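Local coordinates for protein glutathione transferase (Mesorhizobium loti, PDB 1R9C) that catalyses the manganese-dependent hydration of the antibiotic fosfomycin and so confers resistance to it, working as a homodimer, at residues A[6-11]-A[52-57]; A[16-21]-A[109-114]. One frame throughout, in Å; residues are numbered along the deposited sequence.

Interaction 1. Residues A[6-11]-A[52-57]. With MN (manganese (II) ion), chain D.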
# COMPACT_ATOMS: atom_id res chain seq x y z
N SER A 6 -0.73 5.70 -7.14
CA SER A 6 -0.36 7.08 -6.81
C SER A 6 0.64 7.06 -5.65
O SER A 6 1.79 7.50 -5.79
CB SER A 6 -1.61 7.89 -6.44
OG SER A 6 -1.27 9.19 -5.94
N HIS A 7 0.19 6.57 -4.49
CA HIS A 7 1.04 6.54 -3.31
C HIS A 7 0.55 5.48 -2.30
O HIS A 7 -0.57 4.97 -2.44
CB HIS A 7 1.13 7.94 -2.64
CG HIS A 7 -0.19 8.55 -2.21
ND1 HIS A 7 -0.96 9.31 -3.05
CD2 HIS A 7 -0.80 8.60 -0.99
CE1 HIS A 7 -2.02 9.76 -2.39
NE2 HIS A 7 -1.94 9.36 -1.13
N MET A 8 1.42 5.12 -1.36
CA MET A 8 0.99 4.41 -0.17
C MET A 8 1.34 5.25 1.05
O MET A 8 2.41 5.87 1.12
CB MET A 8 1.63 3.02 -0.11
CG MET A 8 3.16 3.08 -0.08
SD MET A 8 3.98 1.44 -0.14
CE MET A 8 3.59 0.95 -1.83
N THR A 9 0.42 5.30 2.02
CA THR A 9 0.60 6.15 3.19
C THR A 9 0.55 5.32 4.44
O THR A 9 -0.41 4.58 4.66
CB THR A 9 -0.50 7.24 3.22
OG1 THR A 9 -0.20 8.21 2.21
CG2 THR A 9 -0.41 8.06 4.51
N PHE A 10 1.58 5.48 5.28
CA PHE A 10 1.66 4.85 6.61
C PHE A 10 1.70 5.87 7.74
O PHE A 10 2.46 6.84 7.67
CB PHE A 10 2.92 3.98 6.68
CG PHE A 10 3.02 3.00 5.52
CD1 PHE A 10 3.91 3.23 4.47
CD2 PHE A 10 2.16 1.91 5.46
CE1 PHE A 10 3.98 2.35 3.38
CE2 PHE A 10 2.22 1.03 4.38
CZ PHE A 10 3.11 1.25 3.34
N ILE A 11 0.93 5.61 8.80
CA ILE A 11 0.95 6.40 10.02
C ILE A 11 1.90 5.67 10.99
O ILE A 11 1.85 4.45 11.11
CB ILE A 11 -0.46 6.45 10.60
CG1 ILE A 11 -1.47 6.74 9.48
CG2 ILE A 11 -0.51 7.36 11.89
CD1 ILE A 11 -1.98 8.14 9.40
N ILE A 52 8.14 4.84 -6.78
CA ILE A 52 7.01 4.64 -5.86
C ILE A 52 7.00 5.71 -4.77
O ILE A 52 7.99 5.90 -4.06
CB ILE A 52 7.08 3.23 -5.25
CG1 ILE A 52 7.00 2.18 -6.34
CG2 ILE A 52 5.96 3.00 -4.18
CD1 ILE A 52 7.54 0.83 -5.88
N TRP A 53 5.88 6.42 -4.65
CA TRP A 53 5.68 7.45 -3.63
C TRP A 53 5.16 6.80 -2.36
O TRP A 53 4.08 6.19 -2.37
CB TRP A 53 4.66 8.43 -4.19
CG TRP A 53 4.26 9.61 -3.36
CD1 TRP A 53 4.79 10.07 -2.19
CD2 TRP A 53 3.22 10.53 -3.71
NE1 TRP A 53 4.13 11.20 -1.78
CE2 TRP A 53 3.17 11.52 -2.70
CE3 TRP A 53 2.33 10.62 -4.79
CZ2 TRP A 53 2.26 12.58 -2.73
CZ3 TRP A 53 1.43 11.69 -4.83
CH2 TRP A 53 1.40 12.64 -3.81
N VAL A 54 5.95 6.92 -1.29
CA VAL A 54 5.53 6.53 0.04
C VAL A 54 5.41 7.79 0.88
O VAL A 54 6.34 8.60 0.91
CB VAL A 54 6.59 5.63 0.73
CG1 VAL A 54 6.17 5.30 2.18
CG2 VAL A 54 6.82 4.41 -0.10
N ALA A 55 4.28 7.93 1.56
CA ALA A 55 4.10 9.05 2.49
C ALA A 55 4.01 8.48 3.91
O ALA A 55 3.34 7.48 4.13
CB ALA A 55 2.82 9.83 2.16
N ILE A 56 4.69 9.13 4.86
CA ILE A 56 4.51 8.81 6.25
C ILE A 56 4.05 10.02 7.03
O ILE A 56 4.48 11.16 6.74
CB ILE A 56 5.78 8.15 6.88
CG1 ILE A 56 7.02 9.08 6.81
CG2 ILE A 56 6.07 6.79 6.18
CD1 ILE A 56 8.24 8.49 7.50
N MET A 57 3.17 9.78 8.01
CA MET A 57 2.69 10.83 8.89
C MET A 57 2.75 10.35 10.33
O MET A 57 2.53 9.19 10.59
CB MET A 57 1.26 11.27 8.53
CG MET A 57 0.92 11.30 7.02
SD MET A 57 -0.88 11.57 6.69
CE MET A 57 -1.35 12.55 8.25
MN MN D . -3.29 9.98 0.30
O HOH W 1 3.66 5.87 -6.46
O HOH W 2 -1.55 10.60 1.70
O HOH W 3 -3.62 12.06 -0.79
O HOH W 4 -4.55 11.37 1.93

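Interaction 2. Residues A[16-21]-A[109-114]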
# COMPACT_ATOMS: atom_id res chain seq x y z
N GLU A 16 11.31 9.67 12.59
CA GLU A 16 12.75 9.56 12.41
C GLU A 16 13.13 8.11 12.21
O GLU A 16 13.81 7.77 11.24
CB GLU A 16 13.49 10.19 13.60
CG GLU A 16 13.35 11.71 13.60
CD GLU A 16 11.95 12.20 13.95
OE1 GLU A 16 11.34 11.72 14.94
OE2 GLU A 16 11.45 13.08 13.24
N ARG A 17 12.63 7.24 13.08
CA ARG A 17 12.93 5.81 12.98
C ARG A 17 12.37 5.23 11.69
O ARG A 17 13.03 4.44 11.03
CB ARG A 17 12.37 5.06 14.18
CG ARG A 17 12.78 3.61 14.29
CD ARG A 17 14.27 3.36 14.33
NE ARG A 17 14.58 1.96 14.05
CZ ARG A 17 15.78 1.53 13.65
NH1 ARG A 17 16.80 2.38 13.46
NH2 ARG A 17 15.97 0.24 13.44
N MET A 18 11.14 5.62 11.33
CA MET A 18 10.54 5.12 10.08
C MET A 18 11.40 5.55 8.88
O MET A 18 11.57 4.77 7.95
CB MET A 18 9.10 5.59 9.93
CG MET A 18 8.40 5.05 8.67
SD MET A 18 8.31 3.23 8.65
CE MET A 18 6.98 3.04 7.44
N THR A 19 11.92 6.78 8.90
CA THR A 19 12.83 7.28 7.87
C THR A 19 14.01 6.29 7.73
O THR A 19 14.38 5.89 6.61
CB THR A 19 13.34 8.70 8.25
OG1 THR A 19 12.24 9.64 8.18
CG2 THR A 19 14.36 9.22 7.26
N ARG A 20 14.59 5.90 8.87
CA ARG A 20 15.77 5.03 8.87
C ARG A 20 15.42 3.65 8.31
O ARG A 20 16.19 3.07 7.54
CB ARG A 20 16.44 4.99 10.24
CG ARG A 20 16.87 6.40 10.76
CD ARG A 20 17.64 7.31 9.72
NE ARG A 20 17.96 8.65 10.24
CZ ARG A 20 18.27 9.73 9.49
NH1 ARG A 20 18.29 9.62 8.16
NH2 ARG A 20 18.57 10.91 10.07
N ILE A 21 14.26 3.12 8.70
CA ILE A 21 13.74 1.88 8.11
C ILE A 21 13.60 1.98 6.59
O ILE A 21 14.12 1.13 5.87
CB ILE A 21 12.40 1.45 8.80
CG1 ILE A 21 12.67 1.09 10.28
CG2 ILE A 21 11.78 0.29 8.05
CD1 ILE A 21 11.41 1.00 11.17
N PHE A 109 8.79 -8.89 7.16
CA PHE A 109 9.28 -8.18 8.33
C PHE A 109 8.24 -7.10 8.71
O PHE A 109 7.31 -6.85 7.96
CB PHE A 109 10.68 -7.60 8.07
CG PHE A 109 10.71 -6.43 7.12
CD1 PHE A 109 10.62 -5.12 7.59
CD2 PHE A 109 10.84 -6.63 5.74
CE1 PHE A 109 10.63 -4.05 6.70
CE2 PHE A 109 10.86 -5.57 4.85
CZ PHE A 109 10.78 -4.27 5.33
N TYR A 110 8.37 -6.53 9.90
CA TYR A 110 7.44 -5.52 10.38
C TYR A 110 8.26 -4.27 10.60
O TYR A 110 9.42 -4.37 11.00
CB TYR A 110 6.83 -5.94 11.73
CG TYR A 110 6.11 -7.26 11.67
CD1 TYR A 110 6.79 -8.45 11.86
CD2 TYR A 110 4.74 -7.31 11.35
CE1 TYR A 110 6.16 -9.65 11.79
CE2 TYR A 110 4.09 -8.52 11.25
CZ TYR A 110 4.81 -9.70 11.50
OH TYR A 110 4.20 -10.90 11.42
N ASP A 111 7.68 -3.09 10.38
CA ASP A 111 8.35 -1.87 10.81
C ASP A 111 8.04 -1.69 12.31
O ASP A 111 7.75 -2.69 13.02
CB ASP A 111 7.84 -0.68 9.97
CG ASP A 111 6.37 -0.36 10.23
OD1 ASP A 111 5.85 0.56 9.61
OD2 ASP A 111 5.67 -0.98 11.06
N ASP A 112 8.08 -0.44 12.81
CA ASP A 112 7.96 -0.26 14.26
C ASP A 112 6.52 -0.08 14.70
O ASP A 112 6.25 0.15 15.88
CB ASP A 112 8.78 0.95 14.74
CG ASP A 112 10.27 0.69 14.79
OD1 ASP A 112 10.72 -0.48 14.89
OD2 ASP A 112 11.07 1.64 14.75
N ASP A 113 5.59 -0.16 13.76
CA ASP A 113 4.21 0.25 14.00
C ASP A 113 3.23 -0.84 13.53
O ASP A 113 2.12 -0.56 13.10
CB ASP A 113 3.95 1.59 13.29
CG ASP A 113 4.78 2.73 13.88
OD1 ASP A 113 4.37 3.33 14.90
OD2 ASP A 113 5.87 3.08 13.38
N ASN A 114 3.67 -2.10 13.61
CA ASN A 114 2.88 -3.25 13.21
C ASN A 114 2.49 -3.37 11.73
O ASN A 114 1.68 -4.20 11.40
CB ASN A 114 1.65 -3.43 14.13
CG ASN A 114 2.06 -3.65 15.55
OD1 ASN A 114 3.15 -4.17 15.83
ND2 ASN A 114 1.20 -3.24 16.48

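Interaction 1. Residues A[6-11]-A[52-57]
Two parallel neighbours of a mixed beta sheet, the segments 6-11 and 52-57, meet here at the edge where the sheet reaches the second subunit and a manganese ion. Four backbone hydrogen bonds hold the pair, with Met8 and Phe10 each using both N and O. The straightest runs from Ala55 N to Met8 O (2.8 Å, 171° at the hydrogen), nearly along the carbonyl axis. Beside Ser6 a water bridges the two strands, accepting from Trp53 N and donating to Ser6 O.

Side chains alternate between two faces. On the metal face His7 and Trp53 run side by side; His7 CB sits over one face of the indole in a CH-pi contact, 3.8 Å from the centroid of its five-membered ring. His7 CG takes the crowded position between backbone N and carbonyl carbon (chi1 58°), and NE2 binds manganese at 2.1 Å. Ser6 OG accepts from His7 ND1 close to the imidazole plane (2.9 Å), which, with the metal on NE2, holds the ring in its orientation and makes Ser6 a second-shell residue. Thr9 OG1, packed 3.4 Å from Ala55 CB, hydrogen-bonds a metal-bound water. On the other face Val54 divides its branches: CG1 lies at the edge of the Phe10 ring, 3.8 Å from CD1, while CG2 touches Met8 CG.

His69 and Glu118 of the second subunit complete the protein ligands, the shared metal site of this vicinal-oxygen-chelate fold. Strand 5-12 continues the sheet into that subunit, strand 44-49 flanks 52-58 on its other side, and helix 15-26 packs on Val54 and Ile56.

Interaction 2. Residues A[16-21]-A[109-114]
Charge, van der Waals packing and turn hydrogen bonding divide the work where helix segment 16-21 faces segment 109-114, the end of a strand and the turn that follows it. The charged element is a long salt bridge, Arg17 NE to Asp112 OD2 at 3.6 Å. Arg17 leaves the helix with CG anti to the backbone N (chi1 -172°) and bends at chi2. As modelled, OD2 approaches the guanidinium edge near its plane, with the two planar groups 21° apart, but this oxygen is placed too close to the arginine chain and its position is less certain than the rest. The bridge is best read as a loose electrostatic pairing.

Van der Waals contacts come from Ile21, one turn further along the helix, and from Met18. Ile21 sends CD1 toward the turn, 4.1 Å from Asp111 CB and 3.8 Å from Asp112 CG, thus lying against both acidic side chains. Met18, also bent at chi2, lays its thioether end against a carboxylate oxygen of Asp111: CE is 3.5 Å from OD1 and SD 3.8 Å from the same atom.

The loop partner is an Asx turn, entered directly from strand 106-110 and leading back to the antiparallel strand 116-120 in the second sheet of the chain. Its defining bond joins Asp113 N to Asp111 OD2 (2.8 Å, 159°), the donor standing above the carboxylate plane. Asp111 CG occupies the crowded position between N and carbonyl carbon. The other carboxylate oxygen of this buried residue, OD1, is hydrogen-bonded to His115 ND1, so both oxygens have partners. Arg13, just before the helix, clasps the turn as well: its NH2 binds Asp112 O and its backbone N binds Asp113 OD1.

In the fold
Strand 5-12 runs on into helix 15-26, so interactions 1 and 2 use consecutive elements of the chain, and their segments alternate in sequence. Interaction 1 is buried along most of its length; interaction 2 has a buried part, Met18, Ile21 and Asp111, and a partly exposed Arg17-Asp112 rim. Interaction 1 joins strands within one sheet through regular backbone bonding and carries a metal ligand at the subunit interface; interaction 2 sets a helix against a turn of the other sheet through side chains, without a hydrogen bond between its segments, and no other subunit touches it. Met18 bridges the two: its CG lies 3.6 Å from Ile56 CD1, on the face of interaction 1 turned from the manganese.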